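Local coordinates for Galactose/lactose metabolism regulatory protein GAL80 (Saccharomyces cerevisiae, PDB 3BTV), which represses the galactose and lactose metabolic genes by binding the activator GAL4 and blocking its transcriptional activation when no inducing sugar is present, at residues 126-131 and 403-408; 155-160 and 393-398; 186-191 and 205-210; 216-221 and 409-414; 415-420 and 428-433. The protein carries 1 engineered substitution. All coordinates share one frame; numbering follows the deposited sequence.

Contact 1 (126-131 and 403-408)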
# COMPACT_ATOMS: atom_id res chain seq x y z
N TRP B 126 15.49 -19.05 -10.38
CA TRP B 126 15.45 -17.63 -10.08
C TRP B 126 16.12 -17.44 -8.72
O TRP B 126 15.88 -18.23 -7.81
CB TRP B 126 14.01 -17.12 -10.04
CG TRP B 126 13.92 -15.67 -9.67
CD1 TRP B 126 13.61 -15.15 -8.46
CD2 TRP B 126 14.19 -14.55 -10.53
NE1 TRP B 126 13.67 -13.79 -8.49
CE2 TRP B 126 14.03 -13.39 -9.76
CE3 TRP B 126 14.57 -14.42 -11.87
CZ2 TRP B 126 14.21 -12.10 -10.28
CZ3 TRP B 126 14.75 -13.15 -12.39
CH2 TRP B 126 14.57 -12.01 -11.59
N ALA B 127 16.97 -16.42 -8.56
CA ALA B 127 17.23 -15.42 -9.58
C ALA B 127 18.29 -15.89 -10.58
O ALA B 127 19.15 -16.70 -10.26
CB ALA B 127 17.68 -14.11 -8.92
N LEU B 128 18.22 -15.34 -11.79
CA LEU B 128 19.13 -15.74 -12.84
C LEU B 128 20.57 -15.39 -12.47
O LEU B 128 21.48 -16.20 -12.62
CB LEU B 128 18.75 -15.09 -14.18
CG LEU B 128 19.68 -15.44 -15.35
CD1 LEU B 128 19.85 -16.96 -15.47
CD2 LEU B 128 19.17 -14.84 -16.65
N ALA B 129 20.77 -14.18 -11.96
CA ALA B 129 22.11 -13.74 -11.59
C ALA B 129 22.07 -12.70 -10.46
O ALA B 129 21.01 -12.39 -9.93
CB ALA B 129 22.84 -13.19 -12.79
N CYS B 130 23.24 -12.18 -10.11
CA CYS B 130 23.37 -11.21 -9.02
C CYS B 130 23.19 -9.76 -9.45
O CYS B 130 23.11 -8.87 -8.61
CB CYS B 130 24.75 -11.34 -8.37
SG CYS B 130 24.98 -12.94 -7.58
N SER B 131 23.14 -9.53 -10.76
CA SER B 131 22.95 -8.19 -11.30
C SER B 131 22.35 -8.27 -12.69
O SER B 131 22.43 -9.31 -13.35
CB SER B 131 24.28 -7.45 -11.37
OG SER B 131 25.14 -8.06 -12.33
N PRO B 403 8.07 -20.25 -18.46
CA PRO B 403 8.88 -19.03 -18.52
C PRO B 403 10.32 -19.38 -18.87
O PRO B 403 10.83 -20.42 -18.46
CB PRO B 403 8.82 -18.48 -17.09
CG PRO B 403 8.16 -19.52 -16.26
CD PRO B 403 7.90 -20.73 -17.07
N THR B 404 10.96 -18.48 -19.59
CA THR B 404 12.30 -18.70 -20.09
C THR B 404 13.25 -17.68 -19.49
O THR B 404 12.84 -16.82 -18.71
CB THR B 404 12.34 -18.51 -21.61
OG1 THR B 404 12.18 -17.12 -21.91
CG2 THR B 404 11.21 -19.28 -22.26
N LEU B 405 14.51 -17.75 -19.88
CA LEU B 405 15.49 -16.76 -19.44
C LEU B 405 15.14 -15.34 -19.89
O LEU B 405 15.58 -14.36 -19.28
CB LEU B 405 16.89 -17.16 -19.91
CG LEU B 405 17.77 -17.87 -18.87
CD1 LEU B 405 16.97 -18.80 -17.96
CD2 LEU B 405 18.91 -18.62 -19.55
N MET B 406 14.34 -15.21 -20.95
CA MET B 406 13.89 -13.88 -21.35
C MET B 406 12.89 -13.32 -20.34
O MET B 406 12.91 -12.13 -20.01
CB MET B 406 13.25 -13.91 -22.73
CG MET B 406 12.67 -12.55 -23.12
SD MET B 406 13.94 -11.26 -23.03
CE MET B 406 14.87 -11.59 -24.50
N ASP B 407 11.99 -14.17 -19.85
CA ASP B 407 11.08 -13.77 -18.79
C ASP B 407 11.90 -13.39 -17.55
O ASP B 407 11.59 -12.41 -16.88
CB ASP B 407 10.10 -14.89 -18.48
CG ASP B 407 9.16 -15.19 -19.64
OD1 ASP B 407 8.35 -14.30 -20.00
OD2 ASP B 407 9.23 -16.30 -20.21
N ALA B 408 12.94 -14.15 -17.27
CA ALA B 408 13.85 -13.82 -16.17
C ALA B 408 14.49 -12.46 -16.38
O ALA B 408 14.55 -11.63 -15.47
CB ALA B 408 14.94 -14.89 -16.02
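Trp-126 and Leu-128 pack against the first turn of the helix that starts at Leu-405. The contact between the two segments is apolar apart from one carbonyl. The indole of Trp-126 brings the far edge of its six-membered ring to Ala-408. Its CZ3 lies 4.0 Å from Ala-408 CB. The same CZ3 is 3.4 Å from Ala-408 O, which sits near the ring plane. With CG anti to the backbone N (chi1 178°), the indole is carried across to the helix. Leu-128 adds its two methyls. Its CD2 is 4.0 Å from Leu-405 CG, and the two leucine side chains cross at about a right angle. Its CB also rests 4.2 Å from Ala-408 CB.

Ala-127 follows a cis peptide bond and sets its CB over the centre of the indole. The indole NE1 donates to Thr-211 O. With an alanine here instead of Trp-126, a gap is likely to open beside Ala-408, and Thr-211 O would probably lose this donor.

Two side-chain bonds cap the helix start. Thr-404 and Asp-407 form a capping box: Met-406 N donates to Thr-404 OG1 (3.0 Å), and Thr-404 N to Asp-407 OD2 (2.9 Å).

The segment 126-131 follows strand 121-125 of the Rossmann-type sheet and leads into helix 132-143. Leu-128 also touches Ile-138 of that helix, while Ala-408 touches Ile-151 of strand 148-152.

Contact 2 (155-160 and 393-398)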
# COMPACT_ATOMS: atom_id res chain seq x y z
N GLY B 155 5.92 -20.15 -9.77
CA GLY B 155 4.69 -19.55 -9.30
C GLY B 155 3.68 -19.47 -10.43
O GLY B 155 2.46 -19.53 -10.23
N ARG B 156 4.19 -19.30 -11.64
CA ARG B 156 3.33 -19.25 -12.82
C ARG B 156 2.60 -20.58 -13.04
O ARG B 156 1.68 -20.66 -13.85
CB ARG B 156 4.16 -18.91 -14.06
CG ARG B 156 4.80 -17.52 -14.04
CD ARG B 156 5.56 -17.23 -15.34
NE ARG B 156 5.78 -15.80 -15.49
CZ ARG B 156 5.79 -15.16 -16.66
NH1 ARG B 156 5.60 -15.83 -17.78
NH2 ARG B 156 5.98 -13.85 -16.70
N LYS B 157 3.03 -21.63 -12.32
CA LYS B 157 2.46 -22.97 -12.47
C LYS B 157 1.59 -23.38 -11.28
O LYS B 157 1.10 -24.50 -11.22
CB LYS B 157 3.57 -24.02 -12.63
CG LYS B 157 4.26 -24.01 -13.97
CD LYS B 157 3.29 -24.14 -15.14
CE LYS B 157 3.98 -23.76 -16.45
NZ LYS B 157 3.05 -23.57 -17.60
N SER B 158 1.43 -22.48 -10.32
CA SER B 158 0.55 -22.75 -9.19
C SER B 158 -0.90 -22.89 -9.68
O SER B 158 -1.33 -22.17 -10.58
CB SER B 158 0.62 -21.63 -8.16
OG SER B 158 -0.53 -21.63 -7.33
N PRO B 159 -1.65 -23.81 -9.08
CA PRO B 159 -3.04 -23.98 -9.50
C PRO B 159 -3.86 -22.75 -9.13
O PRO B 159 -4.79 -22.38 -9.84
CB PRO B 159 -3.52 -25.20 -8.69
CG PRO B 159 -2.26 -25.86 -8.19
CD PRO B 159 -1.28 -24.74 -8.01
N TYR B 160 -3.50 -22.11 -8.03
CA TYR B 160 -4.17 -20.87 -7.62
C TYR B 160 -3.94 -19.72 -8.59
O TYR B 160 -4.87 -18.99 -8.95
CB TYR B 160 -3.71 -20.47 -6.23
CG TYR B 160 -4.02 -21.54 -5.19
CD1 TYR B 160 -3.02 -22.37 -4.70
CD2 TYR B 160 -5.31 -21.71 -4.72
CE1 TYR B 160 -3.31 -23.36 -3.74
CE2 TYR B 160 -5.61 -22.69 -3.78
CZ TYR B 160 -4.62 -23.52 -3.30
OH TYR B 160 -4.93 -24.48 -2.36
N VAL B 393 10.77 -17.85 -27.58
CA VAL B 393 11.59 -16.87 -26.88
C VAL B 393 11.17 -16.66 -25.43
O VAL B 393 12.00 -16.56 -24.53
CB VAL B 393 11.57 -15.50 -27.60
CG1 VAL B 393 12.41 -14.48 -26.84
CG2 VAL B 393 12.09 -15.64 -29.03
N MET B 394 9.87 -16.58 -25.20
CA MET B 394 9.36 -16.27 -23.87
C MET B 394 7.92 -16.72 -23.72
O MET B 394 7.17 -16.78 -24.69
CB MET B 394 9.45 -14.76 -23.62
CG MET B 394 8.61 -13.92 -24.60
SD MET B 394 8.94 -12.15 -24.43
CE MET B 394 8.29 -11.88 -22.77
N GLN B 395 7.53 -17.01 -22.48
CA GLN B 395 6.16 -17.40 -22.23
C GLN B 395 5.29 -16.15 -22.32
O GLN B 395 4.18 -16.20 -22.84
CB GLN B 395 6.01 -18.06 -20.87
CG GLN B 395 4.58 -18.52 -20.60
CD GLN B 395 4.40 -19.06 -19.21
OE1 GLN B 395 4.99 -18.55 -18.27
NE2 GLN B 395 3.56 -20.08 -19.08
N GLY B 396 5.81 -15.03 -21.84
CA GLY B 396 5.04 -13.81 -21.77
C GLY B 396 3.84 -14.02 -20.87
O GLY B 396 3.96 -14.52 -19.76
N PHE B 397 2.66 -13.65 -21.37
CA PHE B 397 1.43 -13.83 -20.63
C PHE B 397 0.66 -15.08 -21.08
O PHE B 397 -0.49 -15.26 -20.70
CB PHE B 397 0.55 -12.61 -20.79
CG PHE B 397 1.23 -11.34 -20.40
CD1 PHE B 397 2.02 -11.28 -19.26
CD2 PHE B 397 1.07 -10.19 -21.16
CE1 PHE B 397 2.65 -10.11 -18.90
CE2 PHE B 397 1.69 -9.01 -20.80
CZ PHE B 397 2.48 -8.97 -19.67
N ASP B 398 1.30 -15.92 -21.88
CA ASP B 398 0.65 -17.13 -22.37
C ASP B 398 0.40 -18.14 -21.26
O ASP B 398 1.26 -18.33 -20.39
CB ASP B 398 1.50 -17.81 -23.43
CG ASP B 398 1.45 -17.11 -24.76
OD1 ASP B 398 0.48 -16.35 -24.99
OD2 ASP B 398 2.37 -17.33 -25.58
O HOH W 1 1.79 -21.02 -16.90
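Arg-156 reaches the loop 393-398 through one nitrogen, NH1, which has two acceptors there. NH1 donates to Gln-395 OE1 at 2.8 Å, and the bond is fairly straight at 162°. This oxygen lies in the guanidinium plane, although the guanidinium and amide planes are turned 31° apart. The second bond, from NH1 to Gly-396 O at 2.9 Å, is weak and bent. The chain of Arg-156 is extended from CG to NE and slides past Gln-395 in the opposite direction.

One water joins the other end of the amide. It accepts from Gln-395 NE2 (3.0 Å) and from Lys-157 NZ (2.9 Å), and it donates to Arg-156 O. Lys-157 NZ also bonds to Gly-401 O, and Gln-395 NE2 to Glu-400 O.

Further out, a type II' turn from Gln-395 to Asp-398 shapes the loop, with Gly-396 at positive phi. Asp-407 holds the backbone N of Gln-395 and of Gly-396. Asp-219 of helix 209-225 forms a salt bridge with Arg-156 NE.

The amide thus serves as acceptor to the arginine and as donor to the water and to Glu-400 O, which probably fixes its rotation. The buried guanidinium probably keeps its charge, with Asp-219 as its salt-bridge partner.

Contact 3 (186-191 and 205-210)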
# COMPACT_ATOMS: atom_id res chain seq x y z
N GLY B 186 10.26 -13.14 5.50
CA GLY B 186 10.60 -14.18 6.46
C GLY B 186 11.82 -13.97 7.33
O GLY B 186 11.73 -13.98 8.56
N TRP B 187 12.97 -13.79 6.70
CA TRP B 187 14.24 -13.92 7.43
C TRP B 187 14.98 -12.60 7.62
O TRP B 187 16.08 -12.56 8.18
CB TRP B 187 15.13 -14.94 6.72
CG TRP B 187 14.35 -16.14 6.30
CD1 TRP B 187 13.80 -17.09 7.11
CD2 TRP B 187 14.00 -16.51 4.96
NE1 TRP B 187 13.15 -18.03 6.36
CE2 TRP B 187 13.25 -17.70 5.04
CE3 TRP B 187 14.26 -15.95 3.70
CZ2 TRP B 187 12.76 -18.35 3.90
CZ3 TRP B 187 13.77 -16.60 2.57
CH2 TRP B 187 13.02 -17.79 2.69
N TYR B 188 14.37 -11.51 7.18
CA TYR B 188 15.03 -10.23 7.15
C TYR B 188 14.44 -9.26 8.18
O TYR B 188 14.35 -8.06 7.94
CB TYR B 188 14.95 -9.67 5.74
CG TYR B 188 15.62 -10.56 4.72
CD1 TYR B 188 14.93 -11.06 3.61
CD2 TYR B 188 16.96 -10.91 4.87
CE1 TYR B 188 15.57 -11.86 2.67
CE2 TYR B 188 17.60 -11.72 3.96
CZ TYR B 188 16.92 -12.18 2.86
OH TYR B 188 17.62 -12.97 1.98
N GLY B 189 14.01 -9.82 9.31
CA GLY B 189 13.47 -9.03 10.40
C GLY B 189 14.53 -8.79 11.45
O GLY B 189 15.72 -8.83 11.15
N TYR B 190 14.11 -8.56 12.69
CA TYR B 190 15.05 -8.24 13.78
C TYR B 190 15.91 -9.42 14.23
O TYR B 190 16.72 -9.29 15.15
CB TYR B 190 14.28 -7.69 14.98
CG TYR B 190 13.56 -6.39 14.70
CD1 TYR B 190 12.20 -6.38 14.38
CD2 TYR B 190 14.23 -5.18 14.76
CE1 TYR B 190 11.54 -5.19 14.12
CE2 TYR B 190 13.59 -3.99 14.51
CZ TYR B 190 12.24 -4.00 14.19
OH TYR B 190 11.60 -2.81 13.94
N GLU B 191 15.74 -10.57 13.60
CA GLU B 191 16.45 -11.76 14.06
C GLU B 191 16.91 -12.67 12.93
O GLU B 191 16.29 -12.73 11.86
CB GLU B 191 15.57 -12.56 15.02
CG GLU B 191 15.28 -11.88 16.35
CD GLU B 191 14.15 -12.55 17.10
OE1 GLU B 191 13.49 -13.44 16.51
OE2 GLU B 191 13.90 -12.20 18.27
N ASN B 205 24.57 -10.72 -3.61
CA ASN B 205 24.67 -12.16 -3.75
C ASN B 205 23.43 -12.77 -4.41
O ASN B 205 23.25 -13.99 -4.40
CB ASN B 205 24.92 -12.81 -2.40
CG ASN B 205 26.34 -12.60 -1.93
OD1 ASN B 205 26.62 -12.67 -0.73
ND2 ASN B 205 27.24 -12.32 -2.87
N GLY B 206 22.58 -11.91 -4.96
CA GLY B 206 21.45 -12.38 -5.76
C GLY B 206 20.28 -12.95 -4.97
O GLY B 206 19.37 -13.55 -5.55
N VAL B 207 20.29 -12.77 -3.66
CA VAL B 207 19.19 -13.24 -2.81
C VAL B 207 18.83 -12.18 -1.79
O VAL B 207 19.66 -11.78 -0.99
CB VAL B 207 19.54 -14.55 -2.07
CG1 VAL B 207 18.30 -15.09 -1.35
CG2 VAL B 207 20.08 -15.58 -3.04
N ASP B 208 17.58 -11.72 -1.82
CA ASP B 208 17.15 -10.65 -0.94
C ASP B 208 15.66 -10.40 -1.10
O ASP B 208 15.01 -10.96 -1.99
CB ASP B 208 17.93 -9.36 -1.23
CG ASP B 208 17.61 -8.77 -2.60
OD1 ASP B 208 16.56 -8.10 -2.73
OD2 ASP B 208 18.40 -8.98 -3.53
N LEU B 209 15.14 -9.53 -0.24
CA LEU B 209 13.70 -9.26 -0.17
C LEU B 209 13.15 -8.79 -1.50
O LEU B 209 12.04 -9.16 -1.90
CB LEU B 209 13.43 -8.19 0.89
CG LEU B 209 11.95 -7.81 1.05
CD1 LEU B 209 11.16 -9.05 1.49
CD2 LEU B 209 11.76 -6.67 2.04
N VAL B 210 13.90 -7.95 -2.20
CA VAL B 210 13.41 -7.38 -3.44
C VAL B 210 13.54 -8.37 -4.59
O VAL B 210 12.56 -8.71 -5.27
CB VAL B 210 14.14 -6.09 -3.77
CG1 VAL B 210 13.55 -5.47 -5.03
CG2 VAL B 210 14.03 -5.12 -2.61
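Tyr-188 has the most surface buried here, and its ring lies along the backbone that leads into helix 209-225. The ring passes obliquely beside the Asp-208 to Leu-209 peptide. Its CE1 is 3.8 Å from Leu-209 N, and its OH is 3.8 Å from Asp-208 CA. CG stands beside the backbone N of Tyr-188 (chi1 -61°), and this rotation turns the ring toward the helix start. The hydroxyl bonds to Ile-200 O, in the chain between the two segments. It therefore ties the ring to a third piece of the loop region.

Leu-209 is the next largest partner. Its CB lies 4.2 Å from Tyr-188 CD1. This is the one apolar side-chain pair of the contact.

The ring thus packs at the N-terminus of a helix, within the C-terminal domain. Asp-208 is the N-cap residue. Its OD1 takes a weak bond from Val-210 N at 2.7 Å, and its OD2 bonds to Thr-211 OG1. Its CB points away from Tyr-188, so the ring meets its backbone instead. A leucine in place of Tyr-188 would probably leave Ile-200 O without its hydroxyl partner and uncover part of the helix start.

Val-207 contributes less. Its CG1, anti to the backbone N, comes 4.0 Å from Tyr-188 OH. On the other segment, Gln-243 NE2 bonds to the carbonyls of Trp-187 and Gly-189, and Tyr-188 also touches Val-261.

Contact 4 (216-221 and 409-414)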
# COMPACT_ATOMS: atom_id res chain seq x y z
N HIS B 216 9.39 -12.98 -7.21
CA HIS B 216 8.43 -14.05 -7.50
C HIS B 216 7.00 -13.48 -7.51
O HIS B 216 6.23 -13.74 -8.43
CB HIS B 216 8.52 -15.17 -6.46
CG HIS B 216 9.62 -16.16 -6.71
ND1 HIS B 216 9.55 -17.12 -7.70
CD2 HIS B 216 10.80 -16.36 -6.07
CE1 HIS B 216 10.64 -17.86 -7.67
NE2 HIS B 216 11.42 -17.43 -6.69
N THR B 217 6.69 -12.66 -6.52
CA THR B 217 5.34 -12.13 -6.35
C THR B 217 4.91 -11.16 -7.44
O THR B 217 3.81 -11.25 -7.98
CB THR B 217 5.17 -11.47 -4.98
OG1 THR B 217 5.53 -12.41 -3.96
CG2 THR B 217 3.72 -11.05 -4.77
N ILE B 218 5.76 -10.21 -7.77
CA ILE B 218 5.40 -9.20 -8.74
C ILE B 218 5.33 -9.85 -10.12
O ILE B 218 4.56 -9.43 -11.00
CB ILE B 218 6.38 -8.02 -8.72
CG1 ILE B 218 5.68 -6.75 -9.21
CG2 ILE B 218 7.62 -8.35 -9.55
CD1 ILE B 218 4.66 -6.17 -8.24
N ASP B 219 6.10 -10.90 -10.31
CA ASP B 219 6.03 -11.60 -11.58
C ASP B 219 4.70 -12.32 -11.75
O ASP B 219 4.13 -12.28 -12.83
CB ASP B 219 7.16 -12.62 -11.77
CG ASP B 219 7.00 -13.40 -13.06
OD1 ASP B 219 7.14 -12.80 -14.15
OD2 ASP B 219 6.68 -14.61 -13.00
N ILE B 220 4.21 -13.00 -10.71
CA ILE B 220 2.89 -13.65 -10.85
C ILE B 220 1.80 -12.60 -11.00
O ILE B 220 0.80 -12.83 -11.68
CB ILE B 220 2.52 -14.64 -9.70
CG1 ILE B 220 2.38 -13.91 -8.38
CG2 ILE B 220 3.54 -15.78 -9.59
CD1 ILE B 220 1.94 -14.83 -7.24
N LEU B 221 1.99 -11.44 -10.38
CA LEU B 221 0.98 -10.40 -10.52
C LEU B 221 0.84 -10.02 -11.99
O LEU B 221 -0.26 -9.95 -12.53
CB LEU B 221 1.32 -9.14 -9.71
CG LEU B 221 0.20 -8.10 -9.86
CD1 LEU B 221 -1.10 -8.61 -9.17
CD2 LEU B 221 0.62 -6.76 -9.31
N LEU B 409 14.97 -12.22 -17.60
CA LEU B 409 15.69 -10.99 -17.92
C LEU B 409 14.79 -9.77 -17.69
O LEU B 409 15.18 -8.80 -17.04
CB LEU B 409 16.19 -11.04 -19.36
CG LEU B 409 17.08 -9.89 -19.83
CD1 LEU B 409 18.29 -9.76 -18.94
CD2 LEU B 409 17.48 -10.12 -21.28
N ILE B 410 13.57 -9.84 -18.21
CA ILE B 410 12.60 -8.76 -18.03
C ILE B 410 12.34 -8.49 -16.54
O ILE B 410 12.27 -7.34 -16.10
CB ILE B 410 11.30 -9.10 -18.78
CG1 ILE B 410 11.53 -9.06 -20.29
CG2 ILE B 410 10.16 -8.17 -18.33
CD1 ILE B 410 10.48 -9.81 -21.09
N LEU B 411 12.24 -9.56 -15.76
CA LEU B 411 12.06 -9.41 -14.32
C LEU B 411 13.28 -8.73 -13.69
O LEU B 411 13.15 -7.83 -12.85
CB LEU B 411 11.83 -10.79 -13.68
CG LEU B 411 11.46 -10.80 -12.19
CD1 LEU B 411 10.34 -9.82 -11.90
CD2 LEU B 411 11.07 -12.22 -11.76
N HIS B 412 14.47 -9.14 -14.12
CA HIS B 412 15.68 -8.48 -13.65
C HIS B 412 15.68 -6.99 -13.96
O HIS B 412 16.12 -6.18 -13.15
CB HIS B 412 16.94 -9.13 -14.23
CG HIS B 412 17.53 -10.19 -13.36
ND1 HIS B 412 18.08 -9.91 -12.13
CD2 HIS B 412 17.66 -11.52 -13.54
CE1 HIS B 412 18.52 -11.03 -11.58
NE2 HIS B 412 18.27 -12.02 -12.41
N ARG B 413 15.19 -6.62 -15.14
CA ARG B 413 15.12 -5.20 -15.51
C ARG B 413 14.20 -4.47 -14.56
O ARG B 413 14.46 -3.32 -14.20
CB ARG B 413 14.63 -5.02 -16.94
CG ARG B 413 15.66 -5.47 -17.99
CD ARG B 413 15.12 -5.38 -19.41
NE ARG B 413 16.15 -5.72 -20.39
CZ ARG B 413 15.97 -5.77 -21.71
NH1 ARG B 413 14.78 -5.50 -22.23
NH2 ARG B 413 16.99 -6.08 -22.50
N LEU B 414 13.13 -5.14 -14.16
CA LEU B 414 12.20 -4.54 -13.21
C LEU B 414 12.84 -4.39 -11.83
O LEU B 414 12.69 -3.36 -11.18
CB LEU B 414 10.90 -5.36 -13.12
CG LEU B 414 9.82 -4.78 -12.20
CD1 LEU B 414 9.42 -3.38 -12.64
CD2 LEU B 414 8.58 -5.72 -12.12
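Asp-219 and Leu-411 mark the nearest approach of two helical segments, with their CA atoms 7.0 Å apart. Both segments lie inside longer helices, 209-225 and 405-424. The short axes come within 10.8 Å of each other. Their N-to-C directions are 115° apart, so the helices run steeply across one another and share a small patch.

Three aliphatic side chains fill most of that patch. Ile-218 offers its branch methyl, CG2, to two leucines. This CG2 lies 3.8 Å from Leu-414 CD2 and 3.9 Å from Leu-411 CD1. It thus meets leucines one turn apart on the partner helix. Ile-218 and Leu-414 cross at about a right angle. Leu-411 has CG anti to its own backbone N (chi1 -173°), and its two methyls divide between neighbouring residues. CD1 goes to Ile-218, while CD2 rests 3.9 Å from Asp-219 CB.

Asp-219 joins the packing through that CB. Leu-411 also touches Trp-126.

Between the two segments the contact is therefore one of aliphatic packing. The buried carboxylate of Asp-219 has Arg-156 as its salt-bridge partner, which probably favours the ionised form.

Contact 5 (415-420 and 428-433)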
# COMPACT_ATOMS: atom_id res chain seq x y z
N ILE B 415 13.53 -5.43 -11.38
CA ILE B 415 14.20 -5.38 -10.10
C ILE B 415 15.28 -4.29 -10.12
O ILE B 415 15.42 -3.51 -9.18
CB ILE B 415 14.87 -6.71 -9.75
CG1 ILE B 415 13.81 -7.81 -9.54
CG2 ILE B 415 15.71 -6.54 -8.51
CD1 ILE B 415 12.75 -7.45 -8.53
N GLU B 416 16.05 -4.26 -11.20
CA GLU B 416 17.06 -3.21 -11.34
C GLU B 416 16.41 -1.85 -11.17
O GLU B 416 16.91 -1.00 -10.44
CB GLU B 416 17.77 -3.32 -12.69
CG GLU B 416 18.82 -2.22 -12.93
CD GLU B 416 19.73 -1.99 -11.73
OE1 GLU B 416 19.98 -2.94 -10.96
OE2 GLU B 416 20.20 -0.84 -11.56
N SER B 417 15.25 -1.67 -11.81
CA SER B 417 14.52 -0.41 -11.75
C SER B 417 13.98 -0.07 -10.37
O SER B 417 13.95 1.10 -9.99
CB SER B 417 13.39 -0.39 -12.77
OG SER B 417 13.92 -0.66 -14.06
N VAL B 418 13.53 -1.08 -9.63
CA VAL B 418 13.12 -0.82 -8.25
C VAL B 418 14.28 -0.14 -7.48
O VAL B 418 14.10 0.90 -6.84
CB VAL B 418 12.66 -2.10 -7.53
CG1 VAL B 418 12.64 -1.88 -6.05
CG2 VAL B 418 11.24 -2.51 -8.02
N TYR B 419 15.47 -0.73 -7.55
CA TYR B 419 16.64 -0.16 -6.89
C TYR B 419 17.04 1.22 -7.43
O TYR B 419 17.46 2.08 -6.65
CB TYR B 419 17.83 -1.13 -6.94
CG TYR B 419 17.75 -2.22 -5.90
CD1 TYR B 419 17.51 -3.53 -6.26
CD2 TYR B 419 17.90 -1.93 -4.55
CE1 TYR B 419 17.43 -4.53 -5.32
CE2 TYR B 419 17.82 -2.92 -3.60
CZ TYR B 419 17.58 -4.22 -3.99
OH TYR B 419 17.51 -5.22 -3.06
N LYS B 420 16.90 1.44 -8.73
CA LYS B 420 17.19 2.76 -9.31
C LYS B 420 16.25 3.80 -8.74
O LYS B 420 16.70 4.86 -8.31
CB LYS B 420 17.05 2.76 -10.84
CG LYS B 420 18.29 2.43 -11.61
CD LYS B 420 18.11 2.76 -13.08
CE LYS B 420 18.85 1.77 -13.97
NZ LYS B 420 20.22 1.47 -13.46
N LEU B 428 9.98 6.00 -12.11
CA LEU B 428 10.57 5.59 -13.37
C LEU B 428 9.59 5.01 -14.37
O LEU B 428 8.72 4.21 -14.01
CB LEU B 428 11.67 4.56 -13.12
CG LEU B 428 12.88 5.04 -12.32
CD1 LEU B 428 13.95 3.93 -12.26
CD2 LEU B 428 13.43 6.32 -12.97
N ASN B 429 9.75 5.40 -15.63
CA ASN B 429 8.99 4.79 -16.71
C ASN B 429 9.65 3.50 -17.16
O ASN B 429 10.72 3.53 -17.76
CB ASN B 429 8.86 5.75 -17.90
CG ASN B 429 7.98 5.19 -19.01
OD1 ASN B 429 8.21 4.09 -19.49
ND2 ASN B 429 6.98 5.96 -19.41
N VAL B 430 9.01 2.36 -16.88
CA VAL B 430 9.59 1.07 -17.20
C VAL B 430 8.87 0.39 -18.37
O VAL B 430 9.02 -0.81 -18.61
CB VAL B 430 9.53 0.13 -15.99
CG1 VAL B 430 10.40 0.67 -14.87
CG2 VAL B 430 8.09 -0.02 -15.52
N SER B 431 8.07 1.18 -19.09
CA SER B 431 7.28 0.67 -20.20
C SER B 431 8.03 -0.20 -21.21
O SER B 431 7.46 -1.16 -21.75
CB SER B 431 6.63 1.84 -20.95
OG SER B 431 5.81 2.59 -20.08
N ASN B 432 9.29 0.13 -21.50
CA ASN B 432 10.03 -0.56 -22.57
C ASN B 432 10.92 -1.72 -22.10
O ASN B 432 11.64 -2.31 -22.91
CB ASN B 432 10.88 0.44 -23.39
CG ASN B 432 10.03 1.57 -23.98
OD1 ASN B 432 8.82 1.43 -24.16
ND2 ASN B 432 10.67 2.69 -24.29
N ILE B 433 10.86 -2.07 -20.82
CA ILE B 433 11.83 -3.03 -20.30
C ILE B 433 11.67 -4.43 -20.90
O ILE B 433 12.58 -5.25 -20.83
CB ILE B 433 11.88 -3.09 -18.76
CG1 ILE B 433 10.60 -3.71 -18.19
CG2 ILE B 433 12.14 -1.71 -18.18
CD1 ILE B 433 10.74 -4.08 -16.73
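Helix 405-424 is followed, after a short loop, by strand 428-429 of the large mixed sheet, and the chain packs back against the helix here. Leu-428 and Ser-417 bury the most surface. The CD1 of Leu-428 lies 3.6 Å from Lys-420 CB and 3.6 Å from Ser-417 O, so one methyl fits against the helix surface. Val-430 sets its CG1 3.8 Å from Ser-417 CB. The hydroxyl of Ser-417 turns back to its own helix and bonds to Arg-413 O.

The far end of Lys-420 leads away from Leu-428 and forms a salt bridge with Glu-416 OE2 (3.0 Å), one turn earlier. At the end of the strand, Asn-429 OD1 accepts from Ser-431 N (2.9 Å) in an Asx turn and also takes Ser-431 OG, both from the same face of its amide.

Strand 428-429 is the outermost strand of that sheet within this chain. It pairs antiparallel with strand 229-237 through Leu-428 and Ile-232, and Val-430 bonds to Ser-230. Another side of the helix packs on helix 209-225.

In the fold
Helix 405-424 runs through most of this set. Contact 1 uses its first turn, contact 4 its middle and contact 5 its later part. Contacts 1 and 4 lie about 9 Å apart between centres, and contacts 4 and 5 about 11 Å. Contact 2 lies beside the helix start and is joined to contact 4 by the Arg-156 to Asp-219 salt bridge. The centres of contacts 2 and 3 are about 25 Å apart; contact 3 shares helix 209-225 with contact 4. Along the chain, contacts 2 and 3 are nested within the loop closed by contact 1, and contact 5 comes last. The C-terminal helix thus joins the Rossmann-type region to the large mixed sheet.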